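PDB 6NQC: cyanophycinase-like exopeptidase from actinobacterium SCGC AAA027-L06, which is probably a serine peptidase of family S51, related to cyanophycinases and likely to hydrolyse peptide bonds as an exopeptidase. Local coordinates for residues I117-D129 with G152-V164. Numbering follows the deposited sequence. Where two conformers were deposited one is given.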
loop_
_atom_site.group_PDB
_atom_site.type_symbol
_atom_site.label_atom_id
_atom_site.label_comp_id
_atom_site.label_asym_id
_atom_site.label_seq_id
_atom_site.Cartn_x
_atom_site.Cartn_y
_atom_site.Cartn_z
ATOM N N ILE A 117 6.092 -4.350 -5.478
ATOM C CA ILE A 117 6.274 -2.910 -5.349
ATOM C C ILE A 117 5.565 -2.504 -4.071
ATOM O O ILE A 117 4.405 -2.888 -3.868
ATOM C CB ILE A 117 5.736 -2.168 -6.582
ATOM C CG1 ILE A 117 6.507 -2.618 -7.820
ATOM C CG2 ILE A 117 5.833 -0.691 -6.401
ATOM C CD1 ILE A 117 5.854 -2.120 -9.110
ATOM N N TYR A 118 6.279 -1.814 -3.168
ATOM C CA TYR A 118 5.806 -1.486 -1.822
ATOM C C TYR A 118 5.845 0.022 -1.602
ATOM O O TYR A 118 6.897 0.635 -1.770
ATOM C CB TYR A 118 6.681 -2.197 -0.772
ATOM C CG TYR A 118 5.997 -2.431 0.538
ATOM C CD1 TYR A 118 5.806 -1.373 1.439
ATOM C CD2 TYR A 118 5.501 -3.689 0.884
ATOM C CE1 TYR A 118 5.173 -1.576 2.638
ATOM C CE2 TYR A 118 4.844 -3.881 2.083
ATOM C CZ TYR A 118 4.693 -2.803 2.959
ATOM O OH TYR A 118 4.055 -2.941 4.172
ATOM N N PHE A 119 4.687 0.627 -1.257
ATOM C CA PHE A 119 4.652 2.015 -0.800
ATOM C C PHE A 119 4.770 2.026 0.722
ATOM O O PHE A 119 3.867 1.557 1.414
ATOM C CB PHE A 119 3.354 2.726 -1.206
ATOM C CG PHE A 119 3.186 2.898 -2.675
ATOM C CD1 PHE A 119 4.074 3.668 -3.402
ATOM C CD2 PHE A 119 2.120 2.316 -3.330
ATOM C CE1 PHE A 119 3.909 3.843 -4.780
ATOM C CE2 PHE A 119 1.953 2.466 -4.699
ATOM C CZ PHE A 119 2.860 3.230 -5.435
ATOM N N SER A 120 5.860 2.572 1.259
ATOM C CA SER A 120 5.970 2.703 2.706
ATOM C C SER A 120 5.263 3.979 3.184
ATOM O O SER A 120 4.714 4.764 2.394
ATOM C CB SER A 120 7.428 2.671 3.150
ATOM O OG SER A 120 8.219 3.561 2.387
ATOM N N GLY A 121 5.250 4.147 4.504
ATOM C CA GLY A 121 4.434 5.153 5.154
ATOM C C GLY A 121 5.031 6.569 5.094
ATOM O O GLY A 121 6.158 6.801 4.655
ATOM N N GLY A 122 4.215 7.517 5.533
ATOM C CA GLY A 122 4.522 8.921 5.519
ATOM C C GLY A 122 3.254 9.753 5.368
ATOM O O GLY A 122 2.269 9.559 6.077
ATOM N N ASP A 123 3.285 10.704 4.457
ATOM C CA ASP A 123 2.191 11.644 4.250
ATOM C C ASP A 123 1.377 11.171 3.044
ATOM O O ASP A 123 1.889 11.165 1.919
ATOM C CB ASP A 123 2.762 13.044 4.028
ATOM C CG ASP A 123 1.699 14.088 3.700
ATOM O OD1 ASP A 123 0.507 13.758 3.553
ATOM O OD2 ASP A 123 2.101 15.243 3.575
ATOM N N PRO A 124 0.133 10.729 3.235
ATOM C CA PRO A 124 -0.626 10.219 2.103
ATOM C C PRO A 124 -0.964 11.299 1.099
ATOM O O PRO A 124 -1.047 11.005 -0.092
ATOM C CB PRO A 124 -1.887 9.635 2.761
ATOM C CG PRO A 124 -2.055 10.467 3.958
ATOM C CD PRO A 124 -0.682 10.794 4.468
ATOM N N HIS A 125 -1.132 12.548 1.532
ATOM C CA HIS A 125 -1.426 13.601 0.569
ATOM C C HIS A 125 -0.227 13.849 -0.331
ATOM O O HIS A 125 -0.389 14.000 -1.554
ATOM C CB HIS A 125 -1.868 14.854 1.304
ATOM C CG HIS A 125 -3.098 14.624 2.114
ATOM N ND1 HIS A 125 -4.354 14.592 1.549
ATOM C CD2 HIS A 125 -3.266 14.349 3.432
ATOM C CE1 HIS A 125 -5.248 14.347 2.496
ATOM N NE2 HIS A 125 -4.617 14.189 3.645
ATOM N N TYR A 126 0.979 13.859 0.241
ATOM C CA TYR A 126 2.169 14.049 -0.575
ATOM C C TYR A 126 2.392 12.857 -1.506
ATOM O O TYR A 126 2.761 13.038 -2.673
ATOM C CB TYR A 126 3.385 14.290 0.317
ATOM C CG TYR A 126 4.625 14.708 -0.447
ATOM C CD1 TYR A 126 4.729 15.971 -1.000
ATOM C CD2 TYR A 126 5.702 13.822 -0.606
ATOM C CE1 TYR A 126 5.857 16.369 -1.706
ATOM C CE2 TYR A 126 6.841 14.190 -1.324
ATOM C CZ TYR A 126 6.909 15.475 -1.873
ATOM O OH TYR A 126 8.023 15.873 -2.587
ATOM N N LEU A 127 2.184 11.631 -0.999
ATOM C CA LEU A 127 2.363 10.455 -1.830
ATOM C C LEU A 127 1.480 10.563 -3.055
ATOM O O LEU A 127 1.951 10.442 -4.193
ATOM C CB LEU A 127 2.038 9.185 -1.045
ATOM C CG LEU A 127 2.115 7.875 -1.867
ATOM C CD1 LEU A 127 3.434 7.802 -2.656
ATOM C CD2 LEU A 127 1.954 6.661 -0.976
ATOM N N ALA A 128 0.184 10.828 -2.833
ATOM C CA ALA A 128 -0.770 10.930 -3.921
ATOM C C ALA A 128 -0.419 12.062 -4.886
ATOM O O ALA A 128 -0.364 11.860 -6.110
ATOM C CB ALA A 128 -2.171 11.165 -3.354
ATOM N N ASP A 129 -0.232 13.273 -4.362
ATOM C CA ASP A 129 0.042 14.418 -5.232
ATOM C C ASP A 129 1.333 14.236 -6.030
ATOM O O ASP A 129 1.435 14.713 -7.158
ATOM C CB ASP A 129 0.132 15.692 -4.408
ATOM C CG ASP A 129 -1.220 16.169 -3.875
ATOM O OD1 ASP A 129 -2.275 15.749 -4.395
ATOM O OD2 ASP A 129 -1.215 16.945 -2.906
ATOM N N GLY A 152 0.769 -1.362 0.094
ATOM C CA GLY A 152 0.983 -0.079 0.716
ATOM C C GLY A 152 0.691 -0.154 2.194
ATOM O O GLY A 152 -0.253 -0.825 2.641
ATOM N N CYS A 153 1.548 0.502 2.964
ATOM C CA CYS A 153 1.470 0.497 4.416
ATOM C C CYS A 153 1.139 1.900 4.912
ATOM O O CYS A 153 1.774 2.876 4.494
ATOM C CB CYS A 153 2.780 0.002 5.007
ATOM S SG CYS A 153 2.827 0.065 6.772
ATOM N N SER A 154 0.114 1.991 5.769
ATOM C CA SER A 154 -0.344 3.242 6.373
ATOM C C SER A 154 -0.713 4.232 5.269
ATOM O O SER A 154 -1.674 3.985 4.521
ATOM C CB SER A 154 0.738 3.776 7.322
ATOM O OG SER A 154 0.191 4.815 8.092
ATOM N N ALA A 155 0.059 5.316 5.108
ATOM C CA ALA A 155 -0.198 6.248 4.016
ATOM C C ALA A 155 -0.246 5.528 2.686
ATOM O O ALA A 155 -0.990 5.926 1.779
ATOM C CB ALA A 155 0.861 7.346 3.956
ATOM N N GLY A 156 0.606 4.500 2.522
ATOM C CA GLY A 156 0.663 3.782 1.263
ATOM C C GLY A 156 -0.586 2.993 0.958
ATOM O O GLY A 156 -0.917 2.763 -0.208
ATOM N N ALA A 157 -1.282 2.555 1.989
ATOM C CA ALA A 157 -2.578 1.937 1.802
ATOM C C ALA A 157 -3.666 2.976 1.530
ATOM O O ALA A 157 -4.577 2.741 0.725
ATOM C CB ALA A 157 -2.918 1.101 3.028
ATOM N N MET A 158 -3.594 4.144 2.177
ATOM C CA MET A 158 -4.648 5.158 2.004
ATOM C C MET A 158 -4.716 5.656 0.568
ATOM O O MET A 158 -5.804 5.952 0.042
ATOM C CB MET A 158 -4.412 6.329 2.967
ATOM C CG MET A 158 -4.513 5.918 4.446
ATOM S SD MET A 158 -4.053 7.212 5.613
ATOM C CE MET A 158 -5.342 8.437 5.261
ATOM N N VAL A 159 -3.564 5.751 -0.102
ATOM C CA VAL A 159 -3.587 6.392 -1.414
ATOM C C VAL A 159 -4.071 5.453 -2.514
ATOM O O VAL A 159 -4.239 5.886 -3.655
ATOM C CB VAL A 159 -2.210 6.930 -1.835
ATOM C CG1 VAL A 159 -1.702 7.993 -0.858
ATOM C CG2 VAL A 159 -1.209 5.780 -1.909
ATOM N N LEU A 160 -4.333 4.188 -2.203
ATOM C CA LEU A 160 -4.817 3.250 -3.213
ATOM C C LEU A 160 -6.315 3.426 -3.518
ATOM O O LEU A 160 -6.769 2.964 -4.572
ATOM C CB LEU A 160 -4.523 1.806 -2.758
ATOM C CG LEU A 160 -3.047 1.525 -2.452
ATOM C CD1 LEU A 160 -2.799 0.112 -2.016
ATOM C CD2 LEU A 160 -2.193 1.916 -3.658
ATOM N N SER A 161 -7.061 4.093 -2.633
ATOM C CA SER A 161 -8.463 4.416 -2.855
ATOM C C SER A 161 -8.593 5.572 -3.850
ATOM O O SER A 161 -7.603 6.144 -4.330
ATOM C CB SER A 161 -9.133 4.823 -1.541
ATOM O OG SER A 161 -9.229 3.735 -0.652
ATOM N N THR A 162 -9.847 5.941 -4.132
ATOM C CA THR A 162 -10.090 7.056 -5.044
ATOM C C THR A 162 -9.793 8.392 -4.367
ATOM O O THR A 162 -9.399 9.344 -5.040
ATOM C CB THR A 162 -11.559 7.082 -5.546
ATOM O OG1 THR A 162 -12.457 7.192 -4.419
ATOM C CG2 THR A 162 -11.873 5.858 -6.374
ATOM N N HIS A 163 -9.941 8.465 -3.041
ATOM C CA HIS A 163 -9.823 9.708 -2.297
ATOM C C HIS A 163 -9.124 9.497 -0.966
ATOM O O HIS A 163 -9.243 8.435 -0.343
ATOM C CB HIS A 163 -11.192 10.333 -2.061
ATOM C CG HIS A 163 -11.887 10.676 -3.337
ATOM N ND1 HIS A 163 -12.564 9.736 -4.071
ATOM C CD2 HIS A 163 -11.920 11.823 -4.058
ATOM C CE1 HIS A 163 -13.029 10.305 -5.168
ATOM N NE2 HIS A 163 -12.641 11.565 -5.188
ATOM N N VAL A 164 -8.431 10.545 -0.530
ATOM C CA VAL A 164 -7.659 10.531 0.712
ATOM C C VAL A 164 -8.221 11.627 1.607
ATOM O O VAL A 164 -8.200 12.797 1.208
ATOM C CB VAL A 164 -6.159 10.752 0.468
ATOM C CG1 VAL A 164 -5.439 10.777 1.775
ATOM C CG2 VAL A 164 -5.607 9.642 -0.492
HETATM O O HOH W 1 1.897 6.665 7.140
#
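Packing is tightest where Leu127 crosses Val159 at about a right angle, its CD2 pressed to within 3.4 Å of Val159 CG2. The other methyl, Val159 CG1, anti to its own carbonyl carbon (chi1 -61°), reaches Pro124 O and Ala128 CB. Ala155 CB packs against the start of helix 124-131, touching Pro124 N and, 3.8 Å away, Pro124 CB. Strands 116-119 and 149-153 are parallel neighbours in the central sheet, joined here by Cys153 N donating to Phe119 O (3.0 Å, 163°). The GxSxG run from Gly152 to Gly156, consistent with a nucleophile elbow, carries the chain from strand 149-153 through Ser154 into helix 155-158. Gly156 CA lies 3.8 Å from Phe119 CB, where a side chain on Gly156 would run into Phe119 O. Tyr118, with CG anti to the backbone N (chi1 -155°), brings OH to 3.3 Å and CE1 to 3.7 Å from Cys153 CB. Replacing Tyr118 by alanine removes both atoms and would probably open a gap beside Cys153 CB. The periphery is looser at two places: at exposed Gly122, where a water accepts from Gly122 N (2.9 Å) and Ala155 N, and at the far end, where partly exposed His125 takes Val164 CG1 over one ring face, 4.0 Å from the centroid, and bonds through ND1 to Thr175.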